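Local coordinates for enolase from the environmental genome shotgun sequencing of the Sargasso Sea (PDB 2QGY), which is of unknown function but, as a magnesium-binding member of the enolase superfamily, probably acts on a carboxylate-bearing substrate, at residues A[224-229]-A[250-255]; A[261-266]-A[270-275]; A[141-146]-A[302-307]; A[277-280]-A[284-287]. All coordinates share one frame; numbering follows the deposited sequence. Where two conformers were deposited one is given.

Contact 1 of 4, residues A[224-229]-A[250-255]. With MG (magnesium ion), chain C.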
loop_
_atom_site.group_PDB
_atom_site.type_symbol
_atom_site.label_atom_id
_atom_site.label_comp_id
_atom_site.label_asym_id
_atom_site.label_seq_id
_atom_site.Cartn_x
_atom_site.Cartn_y
_atom_site.Cartn_z
ATOM N N TRP A 224 -19.937 10.359 16.050
ATOM C CA TRP A 224 -19.519 9.196 15.244
ATOM C C TRP A 224 -18.478 8.396 15.956
ATOM O O TRP A 224 -17.907 8.862 16.935
ATOM C CB TRP A 224 -19.077 9.593 13.827
ATOM C CG TRP A 224 -17.706 10.231 13.605
ATOM C CD1 TRP A 224 -16.471 9.804 14.053
ATOM C CD2 TRP A 224 -17.457 11.345 12.755
ATOM N NE1 TRP A 224 -15.480 10.629 13.545
ATOM C CE2 TRP A 224 -16.064 11.589 12.766
ATOM C CE3 TRP A 224 -18.289 12.176 11.994
ATOM C CZ2 TRP A 224 -15.483 12.631 12.026
ATOM C CZ3 TRP A 224 -17.710 13.219 11.261
ATOM C CH2 TRP A 224 -16.317 13.425 11.284
ATOM N N ILE A 225 -18.258 7.175 15.475
ATOM C CA ILE A 225 -17.310 6.252 16.055
ATOM C C ILE A 225 -16.368 5.907 14.912
ATOM O O ILE A 225 -16.791 5.320 13.906
ATOM C CB ILE A 225 -18.009 4.932 16.535
ATOM C CG1 ILE A 225 -18.984 5.212 17.691
ATOM C CG2 ILE A 225 -16.958 3.897 17.007
ATOM C CD1 ILE A 225 -18.368 5.867 18.900
ATOM N N GLU A 226 -15.102 6.253 15.081
ATOM C CA GLU A 226 -14.147 6.154 14.000
ATOM C C GLU A 226 -13.198 4.976 14.227
ATOM O O GLU A 226 -12.708 4.757 15.344
ATOM C CB GLU A 226 -13.399 7.486 13.911
ATOM C CG GLU A 226 -12.317 7.502 12.889
ATOM C CD GLU A 226 -11.765 8.916 12.669
ATOM O OE1 GLU A 226 -12.529 9.910 12.761
ATOM O OE2 GLU A 226 -10.575 9.002 12.358
ATOM N N GLU A 227 -13.000 4.182 13.161
ATOM C CA GLU A 227 -12.111 3.029 13.183
ATOM C C GLU A 227 -12.303 2.108 14.413
ATOM O O GLU A 227 -11.347 1.782 15.094
ATOM C CB GLU A 227 -10.658 3.472 13.064
ATOM C CG GLU A 227 -10.341 4.142 11.734
ATOM C CD GLU A 227 -8.984 3.739 11.263
ATOM O OE1 GLU A 227 -8.021 4.285 11.844
ATOM O OE2 GLU A 227 -8.880 2.836 10.373
ATOM N N PRO A 228 -13.539 1.618 14.637
ATOM C CA PRO A 228 -13.759 0.703 15.777
ATOM C C PRO A 228 -13.065 -0.635 15.499
ATOM O O PRO A 228 -12.726 -1.369 16.440
ATOM C CB PRO A 228 -15.286 0.530 15.836
ATOM C CG PRO A 228 -15.770 0.846 14.420
ATOM C CD PRO A 228 -14.753 1.843 13.826
ATOM N N VAL A 229 -12.865 -0.931 14.214
ATOM C CA VAL A 229 -12.146 -2.133 13.789
ATOM C C VAL A 229 -11.279 -1.813 12.569
ATOM O O VAL A 229 -11.451 -0.781 11.946
ATOM C CB VAL A 229 -13.094 -3.321 13.472
ATOM C CG1 VAL A 229 -13.949 -3.685 14.723
ATOM C CG2 VAL A 229 -13.994 -3.004 12.321
ATOM N N THR A 250 -14.738 4.979 8.518
ATOM C CA THR A 250 -13.532 4.196 8.200
ATOM C C THR A 250 -12.948 4.778 6.926
ATOM O O THR A 250 -13.663 5.468 6.216
ATOM C CB THR A 250 -13.837 2.672 7.987
ATOM O OG1 THR A 250 -12.600 1.926 7.846
ATOM C CG2 THR A 250 -14.704 2.437 6.779
ATOM N N GLY A 251 -11.671 4.502 6.651
ATOM C CA GLY A 251 -11.142 4.842 5.332
ATOM C C GLY A 251 -9.779 5.508 5.397
ATOM O O GLY A 251 -9.017 5.402 4.456
ATOM N N GLU A 252 -9.477 6.170 6.507
ATOM C CA GLU A 252 -8.213 6.915 6.635
ATOM C C GLU A 252 -6.943 6.123 6.328
ATOM O O GLU A 252 -5.965 6.692 5.850
ATOM C CB GLU A 252 -8.121 7.560 8.013
ATOM C CG GLU A 252 -7.947 6.622 9.160
ATOM C CD GLU A 252 -7.599 7.381 10.435
ATOM O OE1 GLU A 252 -8.521 7.985 10.985
ATOM O OE2 GLU A 252 -6.418 7.430 10.844
ATOM N N LYS A 253 -6.931 4.822 6.596
ATOM C CA LYS A 253 -5.699 4.043 6.372
ATOM C C LYS A 253 -5.745 3.242 5.060
ATOM O O LYS A 253 -4.870 2.407 4.819
ATOM C CB LYS A 253 -5.429 3.133 7.589
ATOM C CG LYS A 253 -5.170 3.992 8.848
ATOM C CD LYS A 253 -4.370 3.358 9.958
ATOM C CE LYS A 253 -4.445 4.294 11.168
ATOM N NZ LYS A 253 -3.512 3.958 12.277
ATOM N N GLN A 254 -6.756 3.496 4.236
ATOM C CA GLN A 254 -6.909 2.770 2.977
ATOM C C GLN A 254 -6.923 3.748 1.800
ATOM O O GLN A 254 -7.107 4.968 1.984
ATOM C CB GLN A 254 -8.162 1.892 2.999
ATOM C CG GLN A 254 -7.991 0.606 3.825
ATOM C CD GLN A 254 -8.182 0.844 5.318
ATOM O OE1 GLN A 254 -9.046 1.628 5.713
ATOM N NE2 GLN A 254 -7.378 0.158 6.161
ATOM N N SER A 255 -6.664 3.235 0.600
ATOM C CA SER A 255 -6.670 4.079 -0.594
ATOM C C SER A 255 -7.173 3.270 -1.760
ATOM O O SER A 255 -7.260 2.036 -1.687
ATOM C CB SER A 255 -5.264 4.673 -0.911
ATOM O OG SER A 255 -4.297 3.630 -1.084
HETATM MG MG MG C . -8.709 8.398 12.880
HETATM O O HOH W 1 -9.258 3.284 7.752
HETATM O O HOH W 2 -11.397 1.330 10.206
HETATM O O HOH W 3 -7.689 0.544 9.366
HETATM O O HOH W 4 -8.766 6.377 13.296
HETATM O O HOH W 5 -6.767 8.169 13.357
HETATM O O HOH W 6 -8.152 10.455 13.001
#
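Glu226 and Glu227, at the end of strand 224-226, meet the loop that carries Glu252 and Lys253, and the backbones come nearest where Glu227 CA lies 5.3 Å from Thr250 CA. That loop follows strand 248-250 and holds a type I beta turn from Gly251 to Gln254. Glu226 OE2 binds the magnesium ion at 2.0 Å and Glu252 OE1 binds it at 1.9 Å. Glu226 OE2 and Glu252 OE1 are 2.7 Å apart, a closeness the shared cation makes tolerable. Their carboxylate planes are 64° apart. Asp200 and three waters complete the six ligands. The Glu226 chain is stretched out, with CG trans to the backbone N (chi1 176°), which carries OE2 to the metal. Glu226 OE1 takes a bond of 3.1 Å from Trp224 NE1 on its anti lone pair and forms a salt bridge with Lys169. Glu227 belongs to the second shell. Its carboxylate stacks on that of Glu252, with the planes 15° apart and Glu227 OE1 3.4 Å from Glu252 CD. A metal-bound water donates to Glu227 OE1 at 2.7 Å. Three further waters donate to Glu227 OE2 and link it to the turn and to Thr250. Lys253 runs past, but its NZ bonds to Asp94 O of the second subunit. The magnesium ion and Lys169 probably offset much of the carboxylates' charge, while water donates to their oxygens, in a metal site of the enolase superfamily type.

Contact 2 of 4, residues A[261-266]-A[270-275]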
loop_
_atom_site.group_PDB
_atom_site.type_symbol
_atom_site.label_atom_id
_atom_site.label_comp_id
_atom_site.label_asym_id
_atom_site.label_seq_id
_atom_site.Cartn_x
_atom_site.Cartn_y
_atom_site.Cartn_z
ATOM N N ARG A 261 -15.418 1.018 -2.972
ATOM C CA ARG A 261 -16.570 0.416 -3.644
ATOM C C ARG A 261 -17.047 -0.823 -2.897
ATOM O O ARG A 261 -18.233 -1.030 -2.792
ATOM C CB ARG A 261 -16.273 0.092 -5.114
ATOM C CG ARG A 261 -16.369 1.336 -5.946
ATOM C CD ARG A 261 -15.717 1.197 -7.302
ATOM N NE ARG A 261 -15.874 2.443 -8.037
ATOM C CZ ARG A 261 -15.166 2.761 -9.120
ATOM N NH1 ARG A 261 -14.260 1.916 -9.594
ATOM N NH2 ARG A 261 -15.380 3.909 -9.739
ATOM N N GLU A 262 -16.120 -1.647 -2.413
ATOM C CA GLU A 262 -16.498 -2.807 -1.591
ATOM C C GLU A 262 -17.210 -2.353 -0.314
ATOM O O GLU A 262 -18.205 -2.974 0.068
ATOM C CB GLU A 262 -15.279 -3.660 -1.245
ATOM C CG GLU A 262 -15.566 -4.910 -0.342
ATOM C CD GLU A 262 -16.358 -6.009 -1.037
ATOM O OE1 GLU A 262 -16.441 -5.984 -2.273
ATOM O OE2 GLU A 262 -16.896 -6.905 -0.331
ATOM N N LEU A 263 -16.710 -1.315 0.364
ATOM C CA LEU A 263 -17.386 -0.830 1.592
ATOM C C LEU A 263 -18.805 -0.385 1.255
ATOM O O LEU A 263 -19.737 -0.673 1.989
ATOM C CB LEU A 263 -16.643 0.346 2.255
ATOM C CG LEU A 263 -15.242 0.089 2.823
ATOM C CD1 LEU A 263 -14.683 1.464 3.164
ATOM C CD2 LEU A 263 -15.340 -0.758 4.108
ATOM N N ILE A 264 -18.970 0.300 0.125
ATOM C CA ILE A 264 -20.328 0.708 -0.284
ATOM C C ILE A 264 -21.240 -0.511 -0.504
ATOM O O ILE A 264 -22.395 -0.521 -0.038
ATOM C CB ILE A 264 -20.306 1.600 -1.544
ATOM C CG1 ILE A 264 -19.680 2.962 -1.257
ATOM C CG2 ILE A 264 -21.739 1.890 -2.067
ATOM C CD1 ILE A 264 -19.381 3.775 -2.566
ATOM N N SER A 265 -20.703 -1.513 -1.205
ATOM C CA SER A 265 -21.419 -2.753 -1.582
ATOM C C SER A 265 -21.919 -3.477 -0.369
ATOM O O SER A 265 -22.996 -4.079 -0.378
ATOM C CB SER A 265 -20.472 -3.727 -2.299
ATOM O OG SER A 265 -20.191 -3.301 -3.608
ATOM N N ARG A 266 -21.093 -3.440 0.672
ATOM C CA ARG A 266 -21.324 -4.196 1.880
ATOM C C ARG A 266 -22.067 -3.416 2.977
ATOM O O ARG A 266 -22.238 -3.933 4.083
ATOM C CB ARG A 266 -19.974 -4.682 2.428
ATOM C CG ARG A 266 -19.212 -5.683 1.503
ATOM C CD ARG A 266 -19.619 -7.141 1.743
ATOM N NE ARG A 266 -19.150 -7.603 3.039
ATOM C CZ ARG A 266 -17.886 -7.984 3.304
ATOM N NH1 ARG A 266 -17.572 -8.380 4.526
ATOM N NH2 ARG A 266 -16.940 -7.993 2.359
ATOM N N ASP A 270 -20.939 4.441 7.555
ATOM C CA ASP A 270 -21.840 5.574 7.377
ATOM C C ASP A 270 -21.104 6.775 6.762
ATOM O O ASP A 270 -21.713 7.615 6.083
ATOM C CB ASP A 270 -22.400 5.942 8.754
ATOM C CG ASP A 270 -23.199 4.787 9.369
ATOM O OD1 ASP A 270 -24.254 4.503 8.789
ATOM O OD2 ASP A 270 -22.787 4.136 10.365
ATOM N N ILE A 271 -19.799 6.850 7.026
ATOM C CA ILE A 271 -18.966 7.988 6.594
ATOM C C ILE A 271 -17.605 7.420 6.208
ATOM O O ILE A 271 -17.084 6.557 6.887
ATOM C CB ILE A 271 -18.757 9.004 7.771
ATOM C CG1 ILE A 271 -20.102 9.571 8.275
ATOM C CG2 ILE A 271 -17.774 10.156 7.362
ATOM C CD1 ILE A 271 -20.016 10.278 9.657
ATOM N N PHE A 272 -17.012 7.905 5.125
ATOM C CA PHE A 272 -15.651 7.506 4.802
ATOM C C PHE A 272 -14.699 8.669 5.114
ATOM O O PHE A 272 -15.047 9.816 4.869
ATOM C CB PHE A 272 -15.515 7.223 3.303
ATOM C CG PHE A 272 -16.358 6.074 2.795
ATOM C CD1 PHE A 272 -16.726 5.008 3.628
ATOM C CD2 PHE A 272 -16.771 6.060 1.467
ATOM C CE1 PHE A 272 -17.491 3.928 3.104
ATOM C CE2 PHE A 272 -17.528 4.973 0.950
ATOM C CZ PHE A 272 -17.866 3.930 1.773
ATOM N N ASN A 273 -13.500 8.381 5.624
ATOM C CA ASN A 273 -12.538 9.438 5.909
ATOM C C ASN A 273 -11.157 9.139 5.267
ATOM O O ASN A 273 -10.156 9.165 5.945
ATOM C CB ASN A 273 -12.440 9.708 7.428
ATOM C CG ASN A 273 -11.765 8.562 8.193
ATOM O OD1 ASN A 273 -11.813 7.405 7.773
ATOM N ND2 ASN A 273 -11.080 8.894 9.294
ATOM N N PRO A 274 -11.112 8.920 3.943
ATOM C CA PRO A 274 -9.792 8.769 3.308
ATOM C C PRO A 274 -9.019 10.086 3.565
ATOM O O PRO A 274 -9.638 11.171 3.691
ATOM C CB PRO A 274 -10.115 8.644 1.813
ATOM C CG PRO A 274 -11.432 9.355 1.636
ATOM C CD PRO A 274 -12.197 8.984 2.946
ATOM N N ASP A 275 -7.693 10.016 3.588
ATOM C CA ASP A 275 -6.924 11.258 3.805
ATOM C C ASP A 275 -6.866 12.015 2.477
ATOM O O ASP A 275 -6.748 11.429 1.397
ATOM C CB ASP A 275 -5.512 10.955 4.310
ATOM C CG ASP A 275 -4.753 12.221 4.738
ATOM O OD1 ASP A 275 -4.765 12.560 5.942
ATOM O OD2 ASP A 275 -4.170 12.893 3.862
#
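Leu263 and Ile264 of helix 257-265 pack on the ring of Phe272 from strand 271-272. Arg261 starts off away from the strand; its NH2 forms a salt bridge with Glu291. Its carbonyl O accepts two bonds from opposite faces, from Ser265 N and, at 3.1 Å, from Ser265 OG. Glu262 follows, with its carboxylate at the subunit interface. Leu263 points at the strand, and its CD1 lies 3.7 Å from Phe272 CE1. The CB of Leu263 is nearly as close, 3.8 Å from Phe272 CZ. Ile264 comes in at the ring edge, near its plane, with CG1 3.7 Å from Phe272 CZ. With Phe272 CG anti to the carbonyl carbon (chi1 -63°), the end of the ring lies against both side chains, CE1 by Leu263 and CE2 by Ile264. Phe260 adds an edge-to-face ring contact. Arg266 comes last. Arg266 NH2 forms a salt bridge with Glu262 OE2 at 2.9 Å, the oxygen lying in the guanidinium plane. Arg266 NH1 also pairs with Glu262 of the second subunit, and Glu262 OE2 bonds to Ser235 OG of the second subunit. The helix and strand belong to one beta-alpha-beta unit of the barrel. Their junction is wholly apolar, while the charged groups of the same helix serve the neighbouring helix 282-294 and the subunit interface.

Contact 3 of 4, residues A[141-146]-A[302-307]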
loop_
_atom_site.group_PDB
_atom_site.type_symbol
_atom_site.label_atom_id
_atom_site.label_comp_id
_atom_site.label_asym_id
_atom_site.label_seq_id
_atom_site.Cartn_x
_atom_site.Cartn_y
_atom_site.Cartn_z
ATOM N N THR A 141 -9.524 17.974 15.987
ATOM C CA THR A 141 -9.023 16.739 16.560
ATOM C C THR A 141 -8.065 17.039 17.695
ATOM O O THR A 141 -7.167 17.857 17.555
ATOM C CB THR A 141 -8.329 15.875 15.490
ATOM O OG1 THR A 141 -9.312 15.438 14.558
ATOM C CG2 THR A 141 -7.651 14.668 16.093
ATOM N N CYS A 142 -8.309 16.391 18.836
ATOM C CA CYS A 142 -7.476 16.551 20.038
ATOM C C CYS A 142 -6.603 15.315 20.217
ATOM O O CYS A 142 -7.058 14.280 20.715
ATOM C CB CYS A 142 -8.345 16.679 21.284
ATOM S SG CYS A 142 -7.347 17.186 22.662
ATOM N N TRP A 143 -5.354 15.408 19.786
ATOM C CA TRP A 143 -4.456 14.291 19.861
ATOM C C TRP A 143 -3.033 14.775 20.079
ATOM O O TRP A 143 -2.620 15.773 19.487
ATOM C CB TRP A 143 -4.515 13.509 18.534
ATOM C CG TRP A 143 -3.673 12.273 18.554
ATOM C CD1 TRP A 143 -4.056 11.011 18.959
ATOM C CD2 TRP A 143 -2.304 12.172 18.171
ATOM N NE1 TRP A 143 -2.997 10.140 18.856
ATOM C CE2 TRP A 143 -1.916 10.824 18.353
ATOM C CE3 TRP A 143 -1.367 13.087 17.647
ATOM C CZ2 TRP A 143 -0.620 10.372 18.061
ATOM C CZ3 TRP A 143 -0.083 12.636 17.370
ATOM C CH2 TRP A 143 0.273 11.294 17.567
ATOM N N SER A 144 -2.282 14.063 20.914
ATOM C CA SER A 144 -0.850 14.362 21.077
ATOM C C SER A 144 0.038 13.109 21.173
ATOM O O SER A 144 -0.375 12.076 21.709
ATOM C CB SER A 144 -0.597 15.248 22.293
ATOM O OG SER A 144 0.805 15.482 22.435
ATOM N N ASP A 145 1.260 13.219 20.662
ATOM C CA ASP A 145 2.249 12.139 20.795
ATOM C C ASP A 145 3.104 12.268 22.051
ATOM O O ASP A 145 3.940 11.398 22.316
ATOM C CB ASP A 145 3.144 12.023 19.555
ATOM C CG ASP A 145 4.117 13.184 19.409
ATOM O OD1 ASP A 145 3.737 14.324 19.753
ATOM O OD2 ASP A 145 5.255 12.941 18.914
ATOM N N LEU A 146 2.899 13.353 22.798
ATOM C CA LEU A 146 3.614 13.600 24.053
ATOM C C LEU A 146 2.909 12.981 25.253
ATOM O O LEU A 146 1.696 12.765 25.243
ATOM C CB LEU A 146 3.790 15.110 24.272
ATOM C CG LEU A 146 4.597 15.878 23.218
ATOM C CD1 LEU A 146 4.567 17.370 23.535
ATOM C CD2 LEU A 146 6.020 15.365 23.150
ATOM N N HIS A 302 -9.891 12.906 5.984
ATOM C CA HIS A 302 -8.977 12.860 7.092
ATOM C C HIS A 302 -7.888 13.845 6.667
ATOM O O HIS A 302 -7.638 14.013 5.483
ATOM C CB HIS A 302 -8.455 11.419 7.192
ATOM C CG HIS A 302 -7.336 11.194 8.176
ATOM N ND1 HIS A 302 -6.012 11.215 7.797
ATOM C CD2 HIS A 302 -7.344 10.789 9.471
ATOM C CE1 HIS A 302 -5.246 10.890 8.826
ATOM N NE2 HIS A 302 -6.028 10.639 9.863
ATOM N N CYS A 303 -7.289 14.538 7.618
ATOM C CA CYS A 303 -6.259 15.522 7.259
ATOM C C CYS A 303 -5.193 15.628 8.344
ATOM O O CYS A 303 -5.026 16.669 8.995
ATOM C CB CYS A 303 -6.879 16.903 6.935
ATOM S SG CYS A 303 -5.624 18.000 6.119
ATOM N N TRP A 304 -4.474 14.534 8.575
ATOM C CA TRP A 304 -3.348 14.591 9.483
ATOM C C TRP A 304 -2.126 14.941 8.623
ATOM O O TRP A 304 -1.318 14.090 8.234
ATOM C CB TRP A 304 -3.194 13.296 10.291
ATOM C CG TRP A 304 -2.136 13.387 11.358
ATOM C CD1 TRP A 304 -1.861 14.449 12.162
ATOM C CD2 TRP A 304 -1.172 12.383 11.676
ATOM N NE1 TRP A 304 -0.792 14.167 12.989
ATOM C CE2 TRP A 304 -0.366 12.895 12.725
ATOM C CE3 TRP A 304 -0.926 11.094 11.193
ATOM C CZ2 TRP A 304 0.679 12.156 13.299
ATOM C CZ3 TRP A 304 0.115 10.346 11.774
ATOM C CH2 TRP A 304 0.908 10.896 12.804
ATOM N N ASN A 305 -2.029 16.227 8.322
ATOM C CA ASN A 305 -1.087 16.782 7.327
ATOM C C ASN A 305 -0.835 18.210 7.795
ATOM O O ASN A 305 -1.346 18.635 8.856
ATOM C CB ASN A 305 -1.755 16.871 5.953
ATOM C CG ASN A 305 -2.086 15.503 5.347
ATOM O OD1 ASN A 305 -1.201 14.676 5.126
ATOM N ND2 ASN A 305 -3.337 15.296 5.023
ATOM N N SER A 306 -0.066 18.979 7.026
ATOM C CA SER A 306 0.034 20.418 7.365
ATOM C C SER A 306 -1.303 21.100 7.181
ATOM O O SER A 306 -2.153 20.623 6.448
ATOM C CB SER A 306 1.059 21.127 6.512
ATOM O OG SER A 306 0.460 21.658 5.333
ATOM N N MET A 307 -1.477 22.242 7.840
ATOM C CA MET A 307 -2.702 23.011 7.651
ATOM C C MET A 307 -2.531 24.031 6.520
ATOM O O MET A 307 -3.280 25.022 6.444
ATOM C CB MET A 307 -3.191 23.670 8.974
ATOM C CG MET A 307 -3.716 22.698 10.094
ATOM S SD MET A 307 -5.236 21.836 9.615
ATOM C CE MET A 307 -4.569 20.239 9.118
#
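Trp143 and Trp304 meet through their six-membered rings, and they alone join the two loops. The closest atoms are Trp143 CZ3 and Trp304 CZ2, 4.2 Å apart. The ring centroids are 5.7 Å apart and the planes are inclined at 69°. Both side chains leave the backbone with CG trans to N (chi1 -176° in Trp143), a torsion that brings the six-membered rings together. Asp145 N sits over the rim of one face of the Trp143 ring, 3.6 Å above its plane. The rest is loose. Both indoles are partly exposed, and the backbones stay well apart. Each loop has a turn of its own. Ser144 OG accepts from Leu146 N at 3.0 Å, an ST turn, and Trp304 sits at the centre of an inverse gamma turn, whose bond from Asn305 N to Cys303 O is weak. Trp143 O takes a bond from Trp30 NE1, and Trp304 O one from Lys34 NZ, so the N-terminal part of the chain grips both loops. Trp304 NE1 finds its partner in Tyr333. His302 bonds to Asp275, a pairing that recalls the His-Asp dyad of mandelate racemase relatives. The Trp304 side chain is about 8 Å from the magnesium ion. The contact is carbon against carbon; Trp304, and perhaps Trp143, probably lines part of the pocket at the mouth of the barrel.

Contact 4 of 4, residues A[277-280]-A[284-287]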
loop_
_atom_site.group_PDB
_atom_site.type_symbol
_atom_site.label_atom_id
_atom_site.label_comp_id
_atom_site.label_asym_id
_atom_site.label_seq_id
_atom_site.Cartn_x
_atom_site.Cartn_y
_atom_site.Cartn_z
ATOM N N SER A 277 -4.655 13.713 1.191
ATOM C CA SER A 277 -3.350 13.631 0.562
ATOM C C SER A 277 -2.868 12.178 0.534
ATOM O O SER A 277 -1.697 11.896 0.280
ATOM C CB SER A 277 -2.370 14.484 1.336
ATOM O OG SER A 277 -2.544 15.849 0.967
ATOM N N GLY A 278 -3.788 11.244 0.787
ATOM C CA GLY A 278 -3.404 9.839 0.801
ATOM C C GLY A 278 -4.237 8.938 -0.081
ATOM O O GLY A 278 -3.854 7.784 -0.315
ATOM N N MET A 279 -5.367 9.420 -0.595
ATOM C CA MET A 279 -6.291 8.529 -1.315
ATOM C C MET A 279 -5.716 8.106 -2.676
ATOM O O MET A 279 -6.008 7.014 -3.167
ATOM C CB MET A 279 -7.697 9.185 -1.447
ATOM C CG MET A 279 -8.683 8.471 -2.416
ATOM S SD MET A 279 -9.493 7.050 -1.647
ATOM C CE MET A 279 -10.547 6.490 -3.035
ATOM N N GLY A 280 -4.880 8.972 -3.250
ATOM C CA GLY A 280 -4.299 8.758 -4.589
ATOM C C GLY A 280 -4.361 10.034 -5.407
ATOM O O GLY A 280 -3.490 10.291 -6.269
ATOM N N ASP A 284 -9.992 10.711 -7.534
ATOM C CA ASP A 284 -10.500 9.543 -6.824
ATOM C C ASP A 284 -11.344 9.869 -5.606
ATOM O O ASP A 284 -12.303 9.169 -5.316
ATOM C CB ASP A 284 -9.362 8.565 -6.483
ATOM C CG ASP A 284 -9.077 7.593 -7.648
ATOM O OD1 ASP A 284 -9.821 7.646 -8.660
ATOM O OD2 ASP A 284 -8.104 6.813 -7.565
ATOM N N ILE A 285 -10.992 10.927 -4.888
ATOM C CA ILE A 285 -11.804 11.367 -3.767
ATOM C C ILE A 285 -13.182 11.832 -4.250
ATOM O O ILE A 285 -14.222 11.479 -3.689
ATOM C CB ILE A 285 -11.091 12.509 -3.009
ATOM C CG1 ILE A 285 -9.933 11.916 -2.210
ATOM C CG2 ILE A 285 -12.053 13.293 -2.092
ATOM C CD1 ILE A 285 -9.210 12.886 -1.355
ATOM N N ILE A 286 -13.186 12.628 -5.307
ATOM C CA ILE A 286 -14.449 13.096 -5.895
ATOM C C ILE A 286 -15.307 11.956 -6.458
ATOM O O ILE A 286 -16.521 11.962 -6.274
ATOM C CB ILE A 286 -14.185 14.153 -6.991
ATOM C CG1 ILE A 286 -13.576 15.440 -6.401
ATOM C CG2 ILE A 286 -15.461 14.453 -7.769
ATOM C CD1 ILE A 286 -14.477 16.202 -5.433
ATOM N N GLU A 287 -14.684 10.994 -7.135
ATOM C CA GLU A 287 -15.401 9.839 -7.675
ATOM C C GLU A 287 -16.063 9.034 -6.557
ATOM O O GLU A 287 -17.236 8.676 -6.652
ATOM C CB GLU A 287 -14.456 8.938 -8.469
ATOM C CG GLU A 287 -15.149 7.743 -9.156
ATOM C CD GLU A 287 -16.404 8.147 -9.940
ATOM O OE1 GLU A 287 -16.319 9.099 -10.760
ATOM O OE2 GLU A 287 -17.470 7.495 -9.760
HETATM O O HOH W 7 -6.712 5.895 -5.568
#
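Met279 packs against Ile285 and Asp284, in the first turn of helix 282-294. The main apolar contact is between Met279 CB and Ile285 CG1, 3.6 Å apart. Met279 CG is close behind, 3.7 Å from the same Ile285 CG1. The two side chains run past each other in opposite directions. The Met279 chain sets out with CG anti to the backbone nitrogen (chi1 169°) and then bends at chi2 (81°), which carries the methyl group across Asp284. There Met279 CE lies 3.9 Å from Asp284 O, and Met279 CG is 4.1 Å from Asp284 CB. Other apolar neighbours close the same region: Phe260 and Pro274 touch Met279, and Val317 touches Ile285. This is the loop that leaves strand 271-272 at the C-terminal side of the barrel and leads into the next helix of the alternating strand-helix fold. Polar links across the contact run through water. One water donates to Met279 O at 2.7 Å. It also donates to Asp284 OD2 at 2.6 Å, bridging the loop backbone to the helix. The other carboxylate oxygen, Asp284 OD1, bonds to Tyr86 OH. Gly280 has a positive phi (136°), a conformation suited to glycine. Its N bonds to Ser106 OG and its O to Thr105 OG1, both on helix 99-120, while Ser277 OG bonds to Ser310 OG and to Glu52 O.

How the contacts relate
Contact 3 closes the widest loop, from 141-146 after the strand 135-141 to 302-307 after strand 298-299. The other three contacts lie inside it in series, and none cross. Contact 1 comes first and joins the ends of the neighbouring parallel strands 224-226 and 248-250. Contact 2 follows, tying helix 257-265 to strand 271-272. Contact 4 closes last, fixing the next loop to helix 282-294. Asn273 links contacts 1 and 2, bonding through OD1 to Glu252 N. Asp275 links contacts 2 and 3, bonding to His302 and Asn305. Ser255 packs on the backbone of Gly278 and Met279, joining contacts 1 and 4.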